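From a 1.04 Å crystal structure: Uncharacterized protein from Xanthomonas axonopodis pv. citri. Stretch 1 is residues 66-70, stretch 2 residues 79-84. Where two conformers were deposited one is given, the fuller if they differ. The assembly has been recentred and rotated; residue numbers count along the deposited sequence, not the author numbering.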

# COMPACT_ATOMS: atom_id res chain seq x y z
N GLN A 66 -7.26 1.07 -11.33
CA GLN A 66 -6.20 1.86 -11.96
C GLN A 66 -5.11 0.99 -12.59
O GLN A 66 -4.19 1.51 -13.20
CB GLN A 66 -5.66 2.82 -10.89
CG GLN A 66 -4.63 3.84 -11.31
CD GLN A 66 -5.15 4.90 -12.25
OE1 GLN A 66 -6.16 4.76 -12.91
NE2 GLN A 66 -4.47 6.02 -12.29
N GLY A 67 -5.23 -0.32 -12.41
CA GLY A 67 -4.29 -1.29 -12.95
C GLY A 67 -3.17 -1.67 -12.01
O GLY A 67 -2.17 -2.24 -12.46
N VAL A 68 -3.31 -1.39 -10.71
CA VAL A 68 -2.22 -1.52 -9.75
C VAL A 68 -2.42 -2.72 -8.85
O VAL A 68 -3.54 -3.00 -8.41
CB VAL A 68 -2.18 -0.23 -8.89
CG1 VAL A 68 -1.14 -0.35 -7.77
CG2 VAL A 68 -1.97 1.00 -9.75
N SER A 69 -1.30 -3.41 -8.57
CA SER A 69 -1.21 -4.44 -7.55
C SER A 69 -0.29 -3.97 -6.42
O SER A 69 0.77 -3.40 -6.68
CB SER A 69 -0.57 -5.70 -8.15
OG SER A 69 -0.27 -6.66 -7.16
N VAL A 70 -0.75 -4.16 -5.18
CA VAL A 70 0.09 -3.96 -4.00
C VAL A 70 0.19 -5.31 -3.29
O VAL A 70 -0.83 -5.96 -3.06
CB VAL A 70 -0.52 -2.94 -3.03
CG1 VAL A 70 0.40 -2.74 -1.80
CG2 VAL A 70 -0.79 -1.59 -3.74
N VAL A 79 4.58 -2.36 -5.29
CA VAL A 79 3.50 -1.70 -6.01
C VAL A 79 3.86 -1.74 -7.48
O VAL A 79 4.92 -1.26 -7.86
CB VAL A 79 3.33 -0.24 -5.55
CG1 VAL A 79 2.13 0.37 -6.26
CG2 VAL A 79 3.18 -0.14 -4.04
N GLN A 80 2.99 -2.32 -8.32
CA GLN A 80 3.39 -2.54 -9.71
C GLN A 80 2.13 -2.66 -10.55
O GLN A 80 1.04 -2.91 -10.03
CB GLN A 80 4.22 -3.83 -9.83
CG GLN A 80 3.42 -5.05 -9.42
CD GLN A 80 4.16 -6.34 -9.52
OE1 GLN A 80 5.01 -6.56 -10.40
NE2 GLN A 80 3.78 -7.27 -8.66
N PRO A 81 2.26 -2.55 -11.87
CA PRO A 81 1.15 -2.94 -12.73
C PRO A 81 0.78 -4.39 -12.43
O PRO A 81 1.67 -5.23 -12.23
CB PRO A 81 1.72 -2.78 -14.14
CG PRO A 81 2.84 -1.78 -13.98
CD PRO A 81 3.46 -2.17 -12.66
N VAL A 82 -0.52 -4.70 -12.44
CA VAL A 82 -0.93 -6.07 -12.11
C VAL A 82 -0.31 -7.07 -13.09
O VAL A 82 -0.54 -6.96 -14.29
CB VAL A 82 -2.45 -6.24 -12.15
CG1 VAL A 82 -2.83 -7.69 -11.84
CG2 VAL A 82 -3.17 -5.25 -11.22
N PRO A 83 0.43 -8.06 -12.59
CA PRO A 83 0.91 -9.12 -13.50
C PRO A 83 -0.25 -10.03 -13.89
O PRO A 83 -1.01 -10.47 -13.02
CB PRO A 83 1.95 -9.89 -12.67
CG PRO A 83 2.34 -8.95 -11.55
CD PRO A 83 1.02 -8.20 -11.24
N VAL A 84 -0.35 -10.31 -15.19
CA VAL A 84 -1.41 -11.17 -15.71
C VAL A 84 -0.80 -12.12 -16.75
O VAL A 84 0.20 -11.83 -17.38
CB VAL A 84 -2.59 -10.35 -16.34
CG1 VAL A 84 -3.24 -9.43 -15.32
CG2 VAL A 84 -2.18 -9.61 -17.60
O HOH W 1 2.28 -6.22 -6.24

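Residues 68-70 and 79-81 run as neighbouring antiparallel strands, their axes 4.6 Å apart at closest approach and their directions 148° from one another. Ser69 and Gln80 form the hydrogen-bonded pair: Ser69 N donates to Gln80 O (2.8 Å, almost linear at 177°) and Gln80 N returns a bond to Ser69 O (3.0 Å). Past the strand, Val82 N donates to Gly67 O at 3.0 Å, so the ladder extends one rung beyond Pro81, whose ring nitrogen has no hydrogen to give. Pro81 occupies a non-hydrogen-bonded site opposite Val68, where none is required; its CA instead approaches Gly67 O (3.4 Å) in a CA-H...O contact, as Val79 CA does with Ser69 O (3.3 Å). Gly67, at phi/psi 93/18, adopts a backbone in which a CB would be jammed against the preceding carbonyl oxygen.

Val70 and Val79 point to the same face of the sheet. Both are t at chi1, as is Val68, and their methyls form a small apolar cluster: Val79 CG1 lies 3.7 Å from Val68 CG1 and 4.3 Å from Val70 CG2, and Val79 CG2 lies 4.2 Å from Val70 CG2; all three valines are buried.

Ser69 and Gln80 share the other face. Gln80, p at chi1 and t at chi2, extends far enough for NE2 to reach water 1, and Ser69, t at chi1 (171°), sets OG beside the same water. Water 1 joins their ends: it accepts from Gln80 NE2 at 3.0 Å and hydrogen-bonds Ser69 OG at 2.7 Å. The aliphatic part also packs, Ser69 CB lying 4.2 Å from Gln80 CG. Val82, t at chi1, places CG2 3.5 Å from Val68 C and 4.0 Å from Ser69 CB, covering backbone beside the last rung.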